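Local coordinates for protein CsuE (Acinetobacter baumannii, PDB 6FJY) that serves as the tip adhesin subunit of archaic chaperone-usher Csu pili and probably mediates the attachment to surfaces that starts biofilm formation, at residues D[31-36]-D[95-100]; D[46-51]-D[102-107]; D[74-79]-D[86-91]. One frame throughout, in Å; residues are numbered along the deposited sequence.

Interaction 1. Residues D[31-36]-D[95-100]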
loop_
_atom_site.group_PDB
_atom_site.type_symbol
_atom_site.label_atom_id
_atom_site.label_comp_id
_atom_site.label_asym_id
_atom_site.label_seq_id
_atom_site.Cartn_x
_atom_site.Cartn_y
_atom_site.Cartn_z
ATOM N N SER D 31 -9.421 -21.893 -3.278
ATOM C CA SER D 31 -10.657 -22.144 -4.006
ATOM C C SER D 31 -11.780 -22.615 -3.096
ATOM O O SER D 31 -12.956 -22.396 -3.404
ATOM C CB SER D 31 -10.406 -23.193 -5.082
ATOM O OG SER D 31 -10.030 -24.419 -4.471
ATOM N N GLY D 32 -11.430 -23.269 -1.988
ATOM C CA GLY D 32 -12.375 -23.927 -1.104
ATOM C C GLY D 32 -12.045 -25.390 -0.863
ATOM O O GLY D 32 -12.422 -25.943 0.175
ATOM N N LEU D 33 -11.351 -26.020 -1.806
ATOM C CA LEU D 33 -10.857 -27.380 -1.638
ATOM C C LEU D 33 -9.406 -27.349 -1.151
ATOM O O LEU D 33 -8.630 -26.453 -1.491
ATOM C CB LEU D 33 -10.968 -28.166 -2.948
ATOM C CG LEU D 33 -11.076 -29.697 -2.946
ATOM C CD1 LEU D 33 -9.733 -30.347 -3.165
ATOM C CD2 LEU D 33 -11.699 -30.213 -1.660
ATOM N N SER D 34 -9.065 -28.327 -0.321
ATOM C CA SER D 34 -7.722 -28.505 0.204
ATOM C C SER D 34 -7.515 -29.982 0.498
ATOM O O SER D 34 -8.448 -30.668 0.933
ATOM C CB SER D 34 -7.490 -27.671 1.472
ATOM O OG SER D 34 -7.348 -26.291 1.169
ATOM N N CYS D 35 -6.295 -30.466 0.248
ATOM C CA CYS D 35 -5.937 -31.864 0.475
ATOM C C CYS D 35 -4.520 -31.947 1.028
ATOM O O CYS D 35 -3.584 -31.416 0.423
ATOM C CB CYS D 35 -6.051 -32.679 -0.816
ATOM S SG CYS D 35 -7.706 -32.842 -1.489
ATOM N N THR D 36 -4.377 -32.599 2.184
ATOM C CA THR D 36 -3.097 -32.952 2.781
ATOM C C THR D 36 -3.004 -34.470 2.901
ATOM O O THR D 36 -4.018 -35.160 3.046
ATOM C CB THR D 36 -2.918 -32.326 4.172
ATOM O OG1 THR D 36 -3.964 -32.786 5.038
ATOM C CG2 THR D 36 -2.946 -30.807 4.098
ATOM N N ASN D 95 -0.194 -32.517 -7.696
ATOM C CA ASN D 95 0.851 -31.535 -7.439
ATOM C C ASN D 95 0.390 -30.093 -7.681
ATOM O O ASN D 95 1.212 -29.176 -7.610
ATOM C CB ASN D 95 2.131 -31.870 -8.224
ATOM C CG ASN D 95 1.938 -31.876 -9.707
ATOM O OD1 ASN D 95 1.208 -31.059 -10.267
ATOM N ND2 ASN D 95 2.611 -32.799 -10.369
ATOM N N LEU D 96 -0.907 -29.875 -7.916
ATOM C CA LEU D 96 -1.485 -28.537 -7.848
ATOM C C LEU D 96 -1.848 -28.123 -6.427
ATOM O O LEU D 96 -2.076 -26.933 -6.174
ATOM C CB LEU D 96 -2.730 -28.456 -8.734
ATOM C CG LEU D 96 -2.397 -28.594 -10.220
ATOM C CD1 LEU D 96 -3.541 -28.164 -11.112
ATOM C CD2 LEU D 96 -1.089 -27.821 -10.566
ATOM N N PHE D 97 -1.924 -29.069 -5.497
ATOM C CA PHE D 97 -2.151 -28.714 -4.103
ATOM C C PHE D 97 -0.925 -27.986 -3.580
ATOM O O PHE D 97 0.183 -28.527 -3.606
ATOM C CB PHE D 97 -2.452 -29.958 -3.274
ATOM C CG PHE D 97 -3.712 -30.649 -3.682
ATOM C CD1 PHE D 97 -4.944 -30.060 -3.443
ATOM C CD2 PHE D 97 -3.674 -31.887 -4.304
ATOM C CE1 PHE D 97 -6.116 -30.692 -3.824
ATOM C CE2 PHE D 97 -4.844 -32.527 -4.679
ATOM C CZ PHE D 97 -6.068 -31.925 -4.443
ATOM N N SER D 98 -1.125 -26.758 -3.112
ATOM C CA SER D 98 -0.038 -25.843 -2.802
ATOM C C SER D 98 -0.047 -25.475 -1.327
ATOM O O SER D 98 -1.103 -25.237 -0.737
ATOM C CB SER D 98 -0.143 -24.570 -3.649
ATOM O OG SER D 98 0.869 -23.643 -3.316
ATOM N N GLY D 99 1.140 -25.410 -0.744
ATOM C CA GLY D 99 1.279 -25.012 0.629
ATOM C C GLY D 99 1.112 -26.178 1.573
ATOM O O GLY D 99 0.708 -27.281 1.189
ATOM N N PRO D 100 1.443 -25.948 2.841
ATOM C CA PRO D 100 1.224 -26.993 3.846
ATOM C C PRO D 100 -0.245 -27.293 4.079
ATOM O O PRO D 100 -0.574 -28.421 4.463
ATOM C CB PRO D 100 1.896 -26.414 5.097
ATOM C CG PRO D 100 1.839 -24.927 4.892
ATOM C CD PRO D 100 2.014 -24.720 3.416
#
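The Phe97 ring lies with one face under the CB of Cys35 and meets Leu33 at its edge, a CH-pi and sulfur-aromatic contact made by a disulfide cysteine in the N-terminal beta-sandwich domain of the adhesin. Cys35 CB stands 3.7 Å from the ring centroid, only 16° off the ring normal, and is displaced toward the rim. The sulfur of the same residue approaches obliquely: Cys35 SG is 4.1 Å from the Phe97 centroid, 41° off the normal, and comes within 3.5 Å of Phe97 CZ. With SG set beside the backbone N of Cys35 (chi1 -65°), the sulfur stands above and outside the CE1-CZ side of the ring. Leu33 arrives in the ring plane, its CD1 3.7 Å from Phe97 CE1. CG of Leu33 points anti to the backbone N, and this carries the methyl to the ring although its CB does not face residues 95-100.

The two segments are not paired as strands. Residues 33-35 form a short strand hydrogen-bonded to residues 2-4 and also bound through Leu33 and Cys35 to the backbones of Leu104 and Gly102, whereas residues 97-100 are loop, reaching the strand through one inserted aromatic. Phe38 also meets the Phe97 ring, and Leu104 touches its side chain. Cys35 SG is bonded to Cys2 SG, so the sulfur next to the ring is fixed covalently to the N-terminal strand. This packing is apolar and buried. Toward Thr36 and the exposed Pro100 the contact thins to a methyl against a backbone carbonyl: CG2 of Thr36 rests 3.4 Å from the O of Pro100.

Interaction 2. Residues D[46-51]-D[102-107]; sequences TYLKYR and GNLPFY
Tyr50 and Phe106 meet in an edge-to-face pair across the hydrophobic interior of the beta sandwich, the edge of Phe106 directed at the face of Tyr50. Phe106 CZ stands 4.2 Å above the Tyr50 plane, over its centre, and the ring planes are inclined at 59°. The centroids are 5.5 Å apart. Two residues earlier on both strands, the isobutyl groups of Leu48 and Leu104 touch through single methyls, Leu48 CD1 to Leu104 CD2 at 4.2 Å.

These four buried side chains are the close part of the contact. The backbones behind them remain far apart, with the CA atoms of Leu48 and Leu104 11.1 Å from each other, and the other face of strand 47-54 is the solvent side: Lys49, between Leu48 and Tyr50, and the exposed Arg51, after them, point off it, Lys49 making cation-pi contacts with Phe132 and Trp163. The OH of Tyr50 is hydrogen-bonded to Asp74 OD2, which probably holds the phenol end in place beside Phe106. With apolar contacts alone and no polar bond joining the two segments, attraction between the strands is probably dispersion, with a modest electrostatic part from the edge-to-face rings.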
loop_
_atom_site.group_PDB
_atom_site.type_symbol
_atom_site.label_atom_id
_atom_site.label_comp_id
_atom_site.label_asym_id
_atom_site.label_seq_id
_atom_site.Cartn_x
_atom_site.Cartn_y
_atom_site.Cartn_z
ATOM N N THR D 46 -6.136 -39.199 -9.893
ATOM C CA THR D 46 -6.800 -38.264 -8.998
ATOM C C THR D 46 -8.045 -37.764 -9.717
ATOM O O THR D 46 -7.945 -36.994 -10.679
ATOM C CB THR D 46 -5.879 -37.106 -8.622
ATOM O OG1 THR D 46 -4.633 -37.617 -8.121
ATOM C CG2 THR D 46 -6.551 -36.222 -7.580
ATOM N N TYR D 47 -9.215 -38.222 -9.276
ATOM C CA TYR D 47 -10.460 -37.749 -9.860
ATOM C C TYR D 47 -10.879 -36.464 -9.173
ATOM O O TYR D 47 -10.878 -36.378 -7.940
ATOM C CB TYR D 47 -11.567 -38.790 -9.745
ATOM C CG TYR D 47 -11.310 -40.068 -10.500
ATOM C CD1 TYR D 47 -11.602 -40.177 -11.850
ATOM C CD2 TYR D 47 -10.787 -41.174 -9.853
ATOM C CE1 TYR D 47 -11.368 -41.360 -12.540
ATOM C CE2 TYR D 47 -10.559 -42.355 -10.524
ATOM C CZ TYR D 47 -10.850 -42.447 -11.867
ATOM O OH TYR D 47 -10.611 -43.629 -12.520
ATOM N N LEU D 48 -11.222 -35.461 -9.979
ATOM C CA LEU D 48 -11.707 -34.189 -9.460
ATOM C C LEU D 48 -12.444 -33.460 -10.571
ATOM O O LEU D 48 -11.853 -33.159 -11.613
ATOM C CB LEU D 48 -10.561 -33.339 -8.930
ATOM C CG LEU D 48 -10.962 -32.201 -7.985
ATOM C CD1 LEU D 48 -9.828 -31.914 -7.025
ATOM C CD2 LEU D 48 -11.333 -30.940 -8.751
ATOM N N LYS D 49 -13.729 -33.194 -10.351
ATOM C CA LYS D 49 -14.492 -32.241 -11.136
ATOM C C LYS D 49 -15.202 -31.304 -10.166
ATOM O O LYS D 49 -15.481 -31.668 -9.019
ATOM C CB LYS D 49 -15.496 -32.936 -12.077
ATOM C CG LYS D 49 -16.879 -33.200 -11.502
ATOM C CD LYS D 49 -17.804 -33.879 -12.545
ATOM C CE LYS D 49 -19.227 -34.048 -12.015
ATOM N NZ LYS D 49 -20.116 -34.869 -12.895
ATOM N N TYR D 50 -15.450 -30.073 -10.612
ATOM C CA TYR D 50 -16.091 -29.075 -9.770
ATOM C C TYR D 50 -17.267 -28.449 -10.506
ATOM O O TYR D 50 -17.414 -28.579 -11.723
ATOM C CB TYR D 50 -15.111 -27.976 -9.302
ATOM C CG TYR D 50 -14.537 -27.078 -10.392
ATOM C CD1 TYR D 50 -15.184 -25.908 -10.780
ATOM C CD2 TYR D 50 -13.332 -27.387 -11.008
ATOM C CE1 TYR D 50 -14.654 -25.084 -11.771
ATOM C CE2 TYR D 50 -12.801 -26.570 -11.988
ATOM C CZ TYR D 50 -13.462 -25.425 -12.366
ATOM O OH TYR D 50 -12.918 -24.632 -13.343
ATOM N N ARG D 51 -18.117 -27.782 -9.728
ATOM C CA ARG D 51 -19.291 -27.100 -10.247
ATOM C C ARG D 51 -19.388 -25.756 -9.551
ATOM O O ARG D 51 -19.486 -25.702 -8.320
ATOM C CB ARG D 51 -20.565 -27.923 -10.017
ATOM C CG ARG D 51 -21.833 -27.271 -10.554
ATOM C CD ARG D 51 -23.087 -27.870 -9.906
ATOM N NE ARG D 51 -23.137 -29.324 -10.050
ATOM C CZ ARG D 51 -24.061 -30.111 -9.502
ATOM N NH1 ARG D 51 -25.044 -29.602 -8.766
ATOM N NH2 ARG D 51 -24.001 -31.419 -9.697
ATOM N N GLY D 102 -2.305 -27.606 1.737
ATOM C CA GLY D 102 -2.751 -28.326 0.554
ATOM C C GLY D 102 -3.864 -27.627 -0.191
ATOM O O GLY D 102 -4.787 -28.285 -0.685
ATOM N N ASN D 103 -3.795 -26.303 -0.289
ATOM C CA ASN D 103 -4.875 -25.547 -0.898
ATOM C C ASN D 103 -4.852 -25.724 -2.405
ATOM O O ASN D 103 -3.824 -25.518 -3.056
ATOM C CB ASN D 103 -4.765 -24.068 -0.538
ATOM C CG ASN D 103 -5.120 -23.795 0.909
ATOM O OD1 ASN D 103 -5.813 -24.583 1.553
ATOM N ND2 ASN D 103 -4.635 -22.674 1.433
ATOM N N LEU D 104 -5.979 -26.123 -2.960
ATOM C CA LEU D 104 -6.122 -26.080 -4.399
ATOM C C LEU D 104 -6.364 -24.631 -4.786
ATOM O O LEU D 104 -7.323 -24.024 -4.295
ATOM C CB LEU D 104 -7.263 -26.963 -4.865
ATOM C CG LEU D 104 -7.301 -27.132 -6.376
ATOM C CD1 LEU D 104 -6.025 -27.800 -6.874
ATOM C CD2 LEU D 104 -8.509 -27.931 -6.756
ATOM N N PRO D 105 -5.497 -24.022 -5.592
ATOM C CA PRO D 105 -5.613 -22.586 -5.847
ATOM C C PRO D 105 -6.462 -22.259 -7.062
ATOM O O PRO D 105 -6.457 -22.960 -8.077
ATOM C CB PRO D 105 -4.155 -22.169 -6.083
ATOM C CG PRO D 105 -3.545 -23.371 -6.703
ATOM C CD PRO D 105 -4.208 -24.560 -6.065
ATOM N N PHE D 106 -7.223 -21.184 -6.921
ATOM C CA PHE D 106 -7.820 -20.453 -8.023
ATOM C C PHE D 106 -7.130 -19.097 -8.121
ATOM O O PHE D 106 -6.366 -18.698 -7.235
ATOM C CB PHE D 106 -9.332 -20.275 -7.828
ATOM C CG PHE D 106 -10.163 -21.482 -8.192
ATOM C CD1 PHE D 106 -9.580 -22.716 -8.426
ATOM C CD2 PHE D 106 -11.539 -21.368 -8.312
ATOM C CE1 PHE D 106 -10.359 -23.815 -8.762
ATOM C CE2 PHE D 106 -12.320 -22.460 -8.650
ATOM C CZ PHE D 106 -11.730 -23.686 -8.874
ATOM N N TYR D 107 -7.428 -18.372 -9.193
ATOM C CA TYR D 107 -6.722 -17.139 -9.494
ATOM C C TYR D 107 -7.724 -16.054 -9.847
ATOM O O TYR D 107 -8.704 -16.304 -10.555
ATOM C CB TYR D 107 -5.704 -17.337 -10.643
ATOM C CG TYR D 107 -4.652 -18.391 -10.336
ATOM C CD1 TYR D 107 -3.465 -18.057 -9.694
ATOM C CD2 TYR D 107 -4.860 -19.729 -10.669
ATOM C CE1 TYR D 107 -2.511 -19.027 -9.406
ATOM C CE2 TYR D 107 -3.911 -20.705 -10.381
ATOM C CZ TYR D 107 -2.743 -20.349 -9.754
ATOM O OH TYR D 107 -1.806 -21.315 -9.468
#

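Interaction 3. Residues D[74-79]-D[86-91]; sequences DSNNEI and KDMSSF
A type I beta turn from Asp74 to Asn77, following strand 67-73, receives the extended side chain of Met88, just beyond the end of strand 85-87. The terminal methyl does most of the touching: Met88 CE lies 3.5 Å from Asp74 CB and 3.8 Å from the backbone N of Ser75. Farther back along the same chain, Met88 CG passes the amide of Asn76, 4.0 Å from ND2. An extended run from CA to CE, with chi2 -179° and chi3 163°, lets this one residue reach across to the turn; the side chains of Asp74 and Asn76 each lie alongside it, pointing the other way. Met88 also touches Leu48, Tyr50 and Leu93.

Both partners are braced by aspartates. Asp74 OD1 accepts from Glu78 N at 2.6 Å, on the syn side but 26° out of the carboxylate plane. The other carboxylate, Asp87, forms an Asx turn that shapes the chain around Met88: Asp87 OD1 accepts from Ser89 N at 2.9 Å, on the anti side and well out of the carboxylate plane. That oxygen is gripped twice, for Ser89 OG donates to the syn lone pair of Asp87 OD1 at 2.6 Å.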
loop_
_atom_site.group_PDB
_atom_site.type_symbol
_atom_site.label_atom_id
_atom_site.label_comp_id
_atom_site.label_asym_id
_atom_site.label_seq_id
_atom_site.Cartn_x
_atom_site.Cartn_y
_atom_site.Cartn_z
ATOM N N ASP D 74 -9.346 -21.322 -12.679
ATOM C CA ASP D 74 -9.119 -22.526 -11.891
ATOM C C ASP D 74 -7.630 -22.847 -11.822
ATOM O O ASP D 74 -6.779 -22.080 -12.274
ATOM C CB ASP D 74 -9.906 -23.701 -12.469
ATOM C CG ASP D 74 -9.552 -23.989 -13.922
ATOM O OD1 ASP D 74 -8.575 -23.399 -14.425
ATOM O OD2 ASP D 74 -10.259 -24.799 -14.566
ATOM N N SER D 75 -7.308 -24.021 -11.276
ATOM C CA SER D 75 -5.923 -24.385 -11.020
ATOM C C SER D 75 -5.119 -24.612 -12.297
ATOM O O SER D 75 -3.890 -24.663 -12.235
ATOM C CB SER D 75 -5.877 -25.637 -10.140
ATOM O OG SER D 75 -6.649 -25.454 -8.965
ATOM N N ASN D 76 -5.776 -24.767 -13.446
ATOM C CA ASN D 76 -5.087 -24.903 -14.722
ATOM C C ASN D 76 -5.109 -23.608 -15.531
ATOM O O ASN D 76 -4.898 -23.639 -16.747
ATOM C CB ASN D 76 -5.702 -26.046 -15.529
ATOM C CG ASN D 76 -5.526 -27.394 -14.860
ATOM O OD1 ASN D 76 -4.404 -27.817 -14.564
ATOM N ND2 ASN D 76 -6.640 -28.078 -14.615
ATOM N N ASN D 77 -5.364 -22.479 -14.870
ATOM C CA ASN D 77 -5.516 -21.164 -15.503
ATOM C C ASN D 77 -6.602 -21.160 -16.580
ATOM O O ASN D 77 -6.479 -20.491 -17.607
ATOM C CB ASN D 77 -4.185 -20.651 -16.058
ATOM C CG ASN D 77 -3.520 -19.642 -15.130
ATOM O OD1 ASN D 77 -3.764 -18.436 -15.225
ATOM N ND2 ASN D 77 -2.693 -20.134 -14.214
ATOM N N GLU D 78 -7.695 -21.877 -16.328
ATOM C CA GLU D 78 -8.875 -21.839 -17.181
ATOM C C GLU D 78 -9.995 -21.053 -16.513
ATOM O O GLU D 78 -10.256 -21.212 -15.315
ATOM C CB GLU D 78 -9.362 -23.248 -17.523
ATOM C CG GLU D 78 -8.466 -23.971 -18.502
ATOM C CD GLU D 78 -9.185 -25.076 -19.238
ATOM O OE1 GLU D 78 -9.815 -25.924 -18.571
ATOM O OE2 GLU D 78 -9.129 -25.091 -20.489
ATOM N N ILE D 79 -10.664 -20.220 -17.309
ATOM C CA ILE D 79 -11.740 -19.363 -16.821
ATOM C C ILE D 79 -12.923 -20.211 -16.370
ATOM O O ILE D 79 -13.411 -21.078 -17.109
ATOM C CB ILE D 79 -12.156 -18.363 -17.915
ATOM C CG1 ILE D 79 -10.976 -17.466 -18.289
ATOM C CG2 ILE D 79 -13.342 -17.531 -17.465
ATOM C CD1 ILE D 79 -11.360 -16.257 -19.093
ATOM N N LYS D 86 -16.014 -28.802 -14.814
ATOM C CA LYS D 86 -14.667 -28.989 -15.346
ATOM C C LYS D 86 -14.041 -30.208 -14.688
ATOM O O LYS D 86 -13.938 -30.267 -13.461
ATOM C CB LYS D 86 -13.782 -27.760 -15.101
ATOM N N ASP D 87 -13.614 -31.164 -15.500
ATOM C CA ASP D 87 -13.014 -32.401 -15.019
ATOM C C ASP D 87 -11.500 -32.244 -15.059
ATOM O O ASP D 87 -10.894 -32.276 -16.136
ATOM C CB ASP D 87 -13.480 -33.578 -15.873
ATOM C CG ASP D 87 -13.091 -34.917 -15.292
ATOM O OD1 ASP D 87 -12.272 -34.943 -14.358
ATOM O OD2 ASP D 87 -13.608 -35.947 -15.772
ATOM N N MET D 88 -10.893 -32.072 -13.888
ATOM C CA MET D 88 -9.449 -31.956 -13.760
ATOM C C MET D 88 -8.756 -33.299 -13.588
ATOM O O MET D 88 -7.547 -33.321 -13.346
ATOM C CB MET D 88 -9.097 -31.065 -12.573
ATOM C CG MET D 88 -9.671 -29.671 -12.613
ATOM S SD MET D 88 -9.117 -28.782 -11.157
ATOM C CE MET D 88 -9.475 -27.127 -11.677
ATOM N N SER D 89 -9.484 -34.410 -13.698
ATOM C CA SER D 89 -8.920 -35.722 -13.402
ATOM C C SER D 89 -7.662 -35.982 -14.220
ATOM O O SER D 89 -7.697 -36.008 -15.454
ATOM C CB SER D 89 -9.949 -36.820 -13.664
ATOM O OG SER D 89 -11.085 -36.662 -12.831
ATOM N N SER D 90 -6.549 -36.164 -13.520
ATOM C CA SER D 90 -5.309 -36.616 -14.123
ATOM C C SER D 90 -4.515 -37.336 -13.050
ATOM O O SER D 90 -4.855 -37.296 -11.864
ATOM C CB SER D 90 -4.485 -35.466 -14.701
ATOM O OG SER D 90 -3.734 -34.842 -13.678
ATOM N N PHE D 91 -3.449 -38.000 -13.481
ATOM C CA PHE D 91 -2.564 -38.666 -12.539
ATOM C C PHE D 91 -1.648 -37.694 -11.816
ATOM O O PHE D 91 -1.068 -38.063 -10.793
ATOM C CB PHE D 91 -1.734 -39.724 -13.266
ATOM C CG PHE D 91 -2.520 -40.948 -13.649
ATOM C CD1 PHE D 91 -3.280 -40.971 -14.802
ATOM C CD2 PHE D 91 -2.496 -42.076 -12.853
ATOM C CE1 PHE D 91 -4.002 -42.101 -15.152
ATOM C CE2 PHE D 91 -3.203 -43.199 -13.200
ATOM C CZ PHE D 91 -3.959 -43.212 -14.351
#

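From the N terminus, strand 33-35 enters interaction 1 first, and its partner loop 95-100 comes 59 residues later. Residues 46-51 open interaction 2 within that span, but their partners at 102-107 lie beyond it, so interactions 1 and 2 cross. Interaction 3 closes a much shorter loop, from 74-79 to 86-91, and lies within both. Spatially, residues 102-107 join all three: Leu104 O accepts from Ser31 OG of interaction 1, and Pro105 O from Ser75 OG of interaction 3. A backbone bond from Met88 N to Leu48 O couples interactions 2 and 3. Together they join the disulfide-linked strands 2-4 and 33-35, the facing strands 47-54 and 103-110, and the loops around strand 85-87.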